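Local coordinates for protein endoribonuclease YbeY (Aquifex aeolicus, PDB 1OZ9) that probably acts as a zinc-dependent, single-strand-specific endoribonuclease in 16S rRNA 3'-end maturation and 70S ribosome quality control, at residues N9-K14 against K27-A32; L31-S34 against N40-L43; S34-N39 against N140-K145. All coordinates share one frame; numbering follows the deposited sequence.

Contact 1: N9-K14 against K27-A32; sequences NRVLVK and KWAELA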
loop_
_atom_site.group_PDB
_atom_site.type_symbol
_atom_site.label_atom_id
_atom_site.label_comp_id
_atom_site.label_asym_id
_atom_site.label_seq_id
_atom_site.Cartn_x
_atom_site.Cartn_y
_atom_site.Cartn_z
ATOM N N ASN A 9 -16.019 3.890 0.258
ATOM C CA ASN A 9 -14.856 4.215 -0.567
ATOM C C ASN A 9 -14.803 3.265 -1.741
ATOM O O ASN A 9 -15.465 2.229 -1.752
ATOM C CB ASN A 9 -13.548 4.112 0.220
ATOM C CG ASN A 9 -13.490 5.125 1.301
ATOM O OD1 ASN A 9 -13.603 6.346 1.047
ATOM N ND2 ASN A 9 -13.388 4.651 2.528
ATOM N N ARG A 10 -14.032 3.611 -2.750
ATOM C CA ARG A 10 -14.001 2.734 -3.923
ATOM C C ARG A 10 -12.628 2.173 -3.991
ATOM O O ARG A 10 -11.668 2.911 -4.262
ATOM C CB ARG A 10 -14.286 3.544 -5.191
ATOM C CG ARG A 10 -14.258 2.670 -6.470
ATOM C CD ARG A 10 -14.846 3.396 -7.608
ATOM N NE ARG A 10 -15.047 2.699 -8.871
ATOM C CZ ARG A 10 -14.959 3.366 -10.030
ATOM N NH1 ARG A 10 -14.582 4.647 -10.010
ATOM N NH2 ARG A 10 -15.180 2.773 -11.182
ATOM N N VAL A 11 -12.497 0.896 -3.648
ATOM C CA VAL A 11 -11.200 0.245 -3.696
ATOM C C VAL A 11 -11.149 -0.613 -4.956
ATOM O O VAL A 11 -12.019 -1.472 -5.161
ATOM C CB VAL A 11 -10.957 -0.586 -2.421
ATOM C CG1 VAL A 11 -9.681 -1.397 -2.537
ATOM C CG2 VAL A 11 -10.779 0.390 -1.234
ATOM N N LEU A 12 -10.179 -0.345 -5.821
ATOM C CA LEU A 12 -10.019 -1.062 -7.088
ATOM C C LEU A 12 -8.784 -1.938 -7.024
ATOM O O LEU A 12 -7.659 -1.434 -7.020
ATOM C CB LEU A 12 -9.861 -0.066 -8.235
ATOM C CG LEU A 12 -11.081 0.870 -8.245
ATOM C CD1 LEU A 12 -10.950 1.977 -9.286
ATOM C CD2 LEU A 12 -12.302 0.035 -8.523
ATOM N N VAL A 13 -8.970 -3.240 -7.009
ATOM C CA VAL A 13 -7.817 -4.111 -6.872
ATOM C C VAL A 13 -7.535 -4.771 -8.198
ATOM O O VAL A 13 -8.458 -5.332 -8.818
ATOM C CB VAL A 13 -8.090 -5.198 -5.854
ATOM C CG1 VAL A 13 -6.896 -6.194 -5.798
ATOM C CG2 VAL A 13 -8.325 -4.555 -4.447
ATOM N N LYS A 14 -6.284 -4.727 -8.631
ATOM C CA LYS A 14 -5.903 -5.400 -9.886
ATOM C C LYS A 14 -4.775 -6.367 -9.607
ATOM O O LYS A 14 -3.770 -5.973 -9.007
ATOM C CB LYS A 14 -5.459 -4.373 -10.914
ATOM C CG LYS A 14 -6.641 -3.598 -11.481
ATOM C CD LYS A 14 -6.239 -2.588 -12.549
ATOM C CE LYS A 14 -7.200 -2.673 -13.736
ATOM N NZ LYS A 14 -7.072 -1.478 -14.619
ATOM N N LYS A 27 -10.765 -6.069 1.183
ATOM C CA LYS A 27 -11.188 -5.900 2.572
ATOM C C LYS A 27 -10.127 -5.177 3.443
ATOM O O LYS A 27 -10.485 -4.227 4.152
ATOM C CB LYS A 27 -11.667 -7.222 3.206
ATOM C CG LYS A 27 -11.677 -7.255 4.771
ATOM C CD LYS A 27 -12.117 -8.619 5.337
ATOM C CE LYS A 27 -11.472 -8.963 6.716
ATOM N NZ LYS A 27 -12.422 -8.953 7.896
ATOM N N TRP A 28 -8.858 -5.602 3.389
ATOM C CA TRP A 28 -7.792 -4.928 4.146
ATOM C C TRP A 28 -7.732 -3.451 3.766
ATOM O O TRP A 28 -7.649 -2.578 4.629
ATOM C CB TRP A 28 -6.416 -5.542 3.863
ATOM C CG TRP A 28 -6.279 -6.909 4.441
ATOM C CD1 TRP A 28 -6.862 -7.381 5.567
ATOM C CD2 TRP A 28 -5.517 -7.974 3.907
ATOM N NE1 TRP A 28 -6.480 -8.685 5.798
ATOM C CE2 TRP A 28 -5.676 -9.082 4.769
ATOM C CE3 TRP A 28 -4.710 -8.113 2.780
ATOM C CZ2 TRP A 28 -5.063 -10.309 4.534
ATOM C CZ3 TRP A 28 -4.091 -9.335 2.562
ATOM C CH2 TRP A 28 -4.278 -10.409 3.428
ATOM N N ALA A 29 -7.773 -3.189 2.463
ATOM C CA ALA A 29 -7.721 -1.814 1.983
ATOM C C ALA A 29 -8.936 -1.005 2.473
ATOM O O ALA A 29 -8.762 0.142 2.940
ATOM C CB ALA A 29 -7.601 -1.770 0.473
ATOM N N GLU A 30 -10.136 -1.583 2.384
ATOM C CA GLU A 30 -11.339 -0.894 2.866
ATOM C C GLU A 30 -11.287 -0.667 4.382
ATOM O O GLU A 30 -11.654 0.430 4.869
ATOM C CB GLU A 30 -12.622 -1.652 2.478
ATOM C CG GLU A 30 -12.859 -1.673 0.963
ATOM C CD GLU A 30 -14.104 -2.450 0.579
ATOM O OE1 GLU A 30 -14.496 -3.353 1.353
ATOM O OE2 GLU A 30 -14.698 -2.148 -0.484
ATOM N N LEU A 31 -10.800 -1.661 5.124
ATOM C CA LEU A 31 -10.698 -1.504 6.558
ATOM C C LEU A 31 -9.675 -0.419 6.919
ATOM O O LEU A 31 -9.874 0.313 7.874
ATOM C CB LEU A 31 -10.313 -2.800 7.250
ATOM C CG LEU A 31 -11.409 -3.862 7.282
ATOM C CD1 LEU A 31 -10.814 -5.181 7.793
ATOM C CD2 LEU A 31 -12.656 -3.417 8.096
ATOM N N ALA A 32 -8.569 -0.371 6.195
ATOM C CA ALA A 32 -7.543 0.664 6.447
ATOM C C ALA A 32 -8.113 2.071 6.179
ATOM O O ALA A 32 -7.928 2.986 6.987
ATOM C CB ALA A 32 -6.320 0.431 5.555
HETATM O O HOH W 1 -13.553 2.031 3.360
#
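Val11, on the edge strand, sets its two methyl groups against consecutive residues of the helix that packs on the sheet, Ala29 and Glu30. The apolar part is small and close. Val11 CG1 stands anti to the backbone N (chi1 173°), which sends it to the methyl of Ala29, 3.7 Å from CG1 to Ala29 CB. The other branch turns to the acid: Val11 CG2 lies 3.7 Å from Glu30 CG, and Val11 CB is 4.0 Å from that same methylene. Here the aliphatic stem of Glu30 does the touching, its chain running on extended past CG while the valine crosses it at a slant. The carboxylate is carried beyond the valine, and Glu30 OE2 comes close to Glu26 OE2, a pairing of like charges that would probably raise the proton affinity of one or both acids.

The polar link between the two segments is indirect. One water accepts from Asn9 ND2 at 2.8 Å and donates to the backbone oxygen Glu30 O at 2.9 Å, so it bridges the residue just before the strand to the helix. The amide of Asn9 is held from more than one side: OD1 takes the N-H of Val41, and ND2 also gives a bond to Leu38 O.

All this belongs to the first half of a beta-alpha-beta unit, strand 10-15, helix 22-35 and strand 41-48. Strand 10-15 runs parallel to strand 41-48 and bonds to it through its backbone; Ala29 also touches Leu43 of that neighbour, while Trp28 and Ala32, elsewhere on the helix, pack against helix 105-120.

Contact 2: L31-S34 against N40-L43; sequences LALS and NVEL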
loop_
_atom_site.group_PDB
_atom_site.type_symbol
_atom_site.label_atom_id
_atom_site.label_comp_id
_atom_site.label_asym_id
_atom_site.label_seq_id
_atom_site.Cartn_x
_atom_site.Cartn_y
_atom_site.Cartn_z
ATOM N N LEU A 31 -10.800 -1.661 5.124
ATOM C CA LEU A 31 -10.698 -1.504 6.558
ATOM C C LEU A 31 -9.675 -0.419 6.919
ATOM O O LEU A 31 -9.874 0.313 7.874
ATOM C CB LEU A 31 -10.313 -2.800 7.250
ATOM C CG LEU A 31 -11.409 -3.862 7.282
ATOM C CD1 LEU A 31 -10.814 -5.181 7.793
ATOM C CD2 LEU A 31 -12.656 -3.417 8.096
ATOM N N ALA A 32 -8.569 -0.371 6.195
ATOM C CA ALA A 32 -7.543 0.664 6.447
ATOM C C ALA A 32 -8.113 2.071 6.179
ATOM O O ALA A 32 -7.928 2.986 6.987
ATOM C CB ALA A 32 -6.320 0.431 5.555
ATOM N N LEU A 33 -8.806 2.230 5.050
ATOM C CA LEU A 33 -9.407 3.521 4.726
ATOM C C LEU A 33 -10.409 3.930 5.783
ATOM O O LEU A 33 -10.435 5.102 6.201
ATOM C CB LEU A 33 -10.023 3.540 3.308
ATOM C CG LEU A 33 -9.029 3.440 2.144
ATOM C CD1 LEU A 33 -9.765 3.365 0.779
ATOM C CD2 LEU A 33 -7.938 4.567 2.090
ATOM N N SER A 34 -11.206 2.969 6.257
ATOM C CA SER A 34 -12.160 3.236 7.321
ATOM C C SER A 34 -11.483 3.572 8.655
ATOM O O SER A 34 -11.955 4.438 9.391
ATOM C CB SER A 34 -13.170 2.072 7.471
ATOM O OG SER A 34 -14.002 2.262 8.608
ATOM N N ASN A 40 -15.621 8.507 0.664
ATOM C CA ASN A 40 -15.672 8.955 -0.711
ATOM C C ASN A 40 -14.347 9.171 -1.431
ATOM O O ASN A 40 -14.206 10.167 -2.154
ATOM C CB ASN A 40 -16.376 10.269 -0.741
ATOM C CG ASN A 40 -17.627 10.211 -1.488
ATOM O OD1 ASN A 40 -18.252 9.147 -1.616
ATOM N ND2 ASN A 40 -18.012 11.352 -2.032
ATOM N N VAL A 41 -13.388 8.276 -1.234
ATOM C CA VAL A 41 -12.152 8.368 -1.956
ATOM C C VAL A 41 -11.969 7.113 -2.773
ATOM O O VAL A 41 -12.611 6.088 -2.515
ATOM C CB VAL A 41 -10.917 8.553 -1.022
ATOM C CG1 VAL A 41 -11.095 9.819 -0.143
ATOM C CG2 VAL A 41 -10.723 7.313 -0.167
ATOM N N GLU A 42 -11.103 7.199 -3.769
ATOM C CA GLU A 42 -10.781 6.052 -4.617
ATOM C C GLU A 42 -9.343 5.630 -4.384
ATOM O O GLU A 42 -8.451 6.475 -4.287
ATOM C CB GLU A 42 -11.008 6.391 -6.097
ATOM C CG GLU A 42 -10.652 5.243 -7.065
ATOM C CD GLU A 42 -10.775 5.704 -8.505
ATOM O OE1 GLU A 42 -9.752 5.715 -9.231
ATOM O OE2 GLU A 42 -11.898 6.105 -8.896
ATOM N N LEU A 43 -9.113 4.330 -4.263
ATOM C CA LEU A 43 -7.765 3.822 -4.039
ATOM C C LEU A 43 -7.590 2.641 -4.964
ATOM O O LEU A 43 -8.466 1.773 -4.992
ATOM C CB LEU A 43 -7.658 3.285 -2.616
ATOM C CG LEU A 43 -6.407 2.481 -2.285
ATOM C CD1 LEU A 43 -5.166 3.388 -2.404
ATOM C CD2 LEU A 43 -6.517 1.892 -0.870
#
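One methyl of Leu33, CD1, makes the closest approaches, meeting two residues of the strand that lie two apart and point to the same face of the sheet. Leu33 CD1 sits 3.9 Å from Leu43 CD2 and 4.0 Å from Leu43 CB, so the methyl touches both the root and one branch of that leucine, and the two side chains are inclined to each other. With Val41 the approach is lighter, Leu33 CD1 to Val41 CG2 at 4.2 Å. Glu42, between them, points to the other face.

The torsions explain why these groups meet. Leu33 has CG anti to its carbonyl carbon (chi1 -67°) and then runs on extended, which carries CD1 away from the helix to the strand. Val41 brings to it the methyl that stands between backbone N and carbonyl carbon. All three residues are buried, and the contact between these segments is purely apolar.

Further out, Leu84 of strand 81-90 touches both Leu33 and Val41, and Val11, Asn9 and Leu38 also pack on Leu33. Leu43 is covered in addition by Ile117 and Leu120 of helix 105-120, the helix that carries His115 and His119, predicted zinc ligands; the side chain of Leu43 is about 10 Å from that of His119. The contact thus closes the second half of the beta-alpha-beta crossover, with helix 22-35 laid over strand 41-48, which runs between strands 10-15 and 81-90.

Contact 3: S34-N39 against N140-K145; sequences SALGLN and NYVLSK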
loop_
_atom_site.group_PDB
_atom_site.type_symbol
_atom_site.label_atom_id
_atom_site.label_comp_id
_atom_site.label_asym_id
_atom_site.label_seq_id
_atom_site.Cartn_x
_atom_site.Cartn_y
_atom_site.Cartn_z
ATOM N N SER A 34 -11.206 2.969 6.257
ATOM C CA SER A 34 -12.160 3.236 7.321
ATOM C C SER A 34 -11.483 3.572 8.655
ATOM O O SER A 34 -11.955 4.438 9.391
ATOM C CB SER A 34 -13.170 2.072 7.471
ATOM O OG SER A 34 -14.002 2.262 8.608
ATOM N N ALA A 35 -10.379 2.911 8.978
ATOM C CA ALA A 35 -9.699 3.198 10.246
ATOM C C ALA A 35 -9.114 4.597 10.151
ATOM O O ALA A 35 -8.972 5.303 11.151
ATOM C CB ALA A 35 -8.597 2.193 10.492
ATOM N N LEU A 36 -8.824 5.016 8.926
ATOM C CA LEU A 36 -8.278 6.342 8.716
ATOM C C LEU A 36 -9.366 7.448 8.635
ATOM O O LEU A 36 -9.050 8.621 8.471
ATOM C CB LEU A 36 -7.380 6.340 7.490
ATOM C CG LEU A 36 -6.057 5.609 7.672
ATOM C CD1 LEU A 36 -5.456 5.174 6.319
ATOM C CD2 LEU A 36 -5.052 6.470 8.410
ATOM N N GLY A 37 -10.637 7.052 8.713
ATOM C CA GLY A 37 -11.744 8.002 8.701
ATOM C C GLY A 37 -12.045 8.597 7.331
ATOM O O GLY A 37 -12.728 9.605 7.244
ATOM N N LEU A 38 -11.561 7.968 6.268
ATOM C CA LEU A 38 -11.732 8.516 4.924
ATOM C C LEU A 38 -13.051 8.079 4.352
ATOM O O LEU A 38 -13.457 6.944 4.568
ATOM C CB LEU A 38 -10.626 8.026 3.998
ATOM C CG LEU A 38 -9.285 8.694 4.344
ATOM C CD1 LEU A 38 -8.115 7.953 3.701
ATOM C CD2 LEU A 38 -9.345 10.139 3.817
ATOM N N ASN A 39 -13.701 8.977 3.616
ATOM C CA ASN A 39 -14.984 8.681 3.002
ATOM C C ASN A 39 -14.975 9.213 1.570
ATOM O O ASN A 39 -14.395 10.267 1.285
ATOM C CB ASN A 39 -16.123 9.379 3.798
ATOM C CG ASN A 39 -16.222 8.911 5.270
ATOM O OD1 ASN A 39 -16.883 7.900 5.577
ATOM N ND2 ASN A 39 -15.612 9.686 6.197
ATOM N N ASN A 140 1.126 1.924 12.740
ATOM C CA ASN A 140 0.826 1.071 13.883
ATOM C C ASN A 140 -0.659 1.138 14.271
ATOM O O ASN A 140 -1.302 0.110 14.451
ATOM C CB ASN A 140 1.744 1.418 15.047
ATOM C CG ASN A 140 3.115 0.810 14.870
ATOM O OD1 ASN A 140 3.317 0.021 13.968
ATOM N ND2 ASN A 140 4.052 1.162 15.724
ATOM N N TYR A 141 -1.209 2.346 14.341
ATOM C CA TYR A 141 -2.645 2.488 14.613
ATOM C C TYR A 141 -3.503 1.701 13.614
ATOM O O TYR A 141 -4.415 0.983 14.010
ATOM C CB TYR A 141 -3.050 3.961 14.604
ATOM C CG TYR A 141 -4.544 4.225 14.786
ATOM C CD1 TYR A 141 -5.110 4.249 16.055
ATOM C CD2 TYR A 141 -5.378 4.446 13.690
ATOM C CE1 TYR A 141 -6.459 4.493 16.237
ATOM C CE2 TYR A 141 -6.746 4.705 13.867
ATOM C CZ TYR A 141 -7.272 4.722 15.141
ATOM O OH TYR A 141 -8.621 4.966 15.355
ATOM N N VAL A 142 -3.228 1.838 12.322
ATOM C CA VAL A 142 -4.048 1.167 11.314
ATOM C C VAL A 142 -3.897 -0.352 11.449
ATOM O O VAL A 142 -4.889 -1.095 11.435
ATOM C CB VAL A 142 -3.686 1.637 9.906
ATOM C CG1 VAL A 142 -4.397 0.787 8.865
ATOM C CG2 VAL A 142 -4.053 3.129 9.753
ATOM N N LEU A 143 -2.658 -0.801 11.622
ATOM C CA LEU A 143 -2.407 -2.227 11.818
ATOM C C LEU A 143 -3.199 -2.746 13.019
ATOM O O LEU A 143 -3.793 -3.820 12.954
ATOM C CB LEU A 143 -0.914 -2.504 12.009
ATOM C CG LEU A 143 -0.060 -2.343 10.742
ATOM C CD1 LEU A 143 1.450 -2.294 11.102
ATOM C CD2 LEU A 143 -0.352 -3.454 9.759
ATOM N N SER A 144 -3.220 -1.982 14.110
ATOM C CA SER A 144 -3.953 -2.413 15.286
ATOM C C SER A 144 -5.453 -2.555 14.979
ATOM O O SER A 144 -6.140 -3.413 15.543
ATOM C CB SER A 144 -3.716 -1.460 16.462
ATOM O OG SER A 144 -4.448 -0.261 16.298
ATOM N N LYS A 145 -5.951 -1.721 14.074
ATOM C CA LYS A 145 -7.362 -1.764 13.714
ATOM C C LYS A 145 -7.689 -2.944 12.803
ATOM O O LYS A 145 -8.844 -3.395 12.753
ATOM C CB LYS A 145 -7.782 -0.455 13.036
ATOM C CG LYS A 145 -7.808 0.739 13.963
ATOM C CD LYS A 145 -9.078 0.764 14.813
ATOM C CE LYS A 145 -8.817 1.451 16.129
ATOM N NZ LYS A 145 -10.039 1.533 17.005
#
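Ala35 and Leu36, at the end of helix 22-35, rest against the C-terminal helix 129-147, just where a Schellman motif brings the first helix to a stop. Gly37 makes the turn: it has positive phi (75°), a conformation that by itself favours glycine, and its N bonds back to Ser34 O at 3.0 Å, while Leu38 N reaches back to Leu33 O.

Apolar contacts do most of the joining. The methyl of Ala35 lies over the stem of Lys145, with Ala35 CB 3.8 Å from both CB and CG of the lysine. Lys145 starts toward the alanine but bends at chi2 (-79°), so its end leads away and only the first methylenes stay in the contact. Leu36 and Val142 cross at about a right angle; Val142 CG2 comes 3.7 Å from Leu36 CD2 and 3.8 Å from Leu36 CG. Helix 105-120 packs on both, with Ile117 against Leu36 and Val114 against Val142; Leu121 also touches Leu36, and Ala32 of helix 22-35 touches Val142. Helix 105-120 carries the predicted zinc ligands His115 and His119; the side chain of Val142 is about 9 Å from that of His115, so the packing probably lies behind the site and not in it.

Tyr141 makes a different kind of contact. Its ring presents an edge to the end of the helix, with CE2 3.6 Å from Ala35 O and that oxygen in the ring plane, while Lys145 CG sits over one face near the rim.

Between the two segments there is no hydrogen bond; on the helix 129-147 side, Tyr141 O takes two donors from the same face of its plane, the backbone N of Lys145 and the hydroxyl of Ser144, whose OG donates at 2.6 Å, tilted 25° from the carbonyl plane.

In the fold
Helix 22-35 runs through all three contacts, which follow its course along the chain: contact 1 sets its middle against edge strand 10-15, contact 2 its last turns against the neighbouring strand 41-48, and contact 3 its end against helix 129-147. The centres of contacts 1 and 2 are about 6 Å apart, those of 2 and 3 about 9 Å, and those of 1 and 3 about 12 Å. The first two form one layer, since their strands pair in the same sheet. Ala32, touching Val142, ties that layer to the C-terminal helix. Contacts 1 and 2 lie within the beta-alpha-beta unit; contact 3 joins it to helix 129-147, which also packs on helix 105-120, bearing predicted zinc ligands.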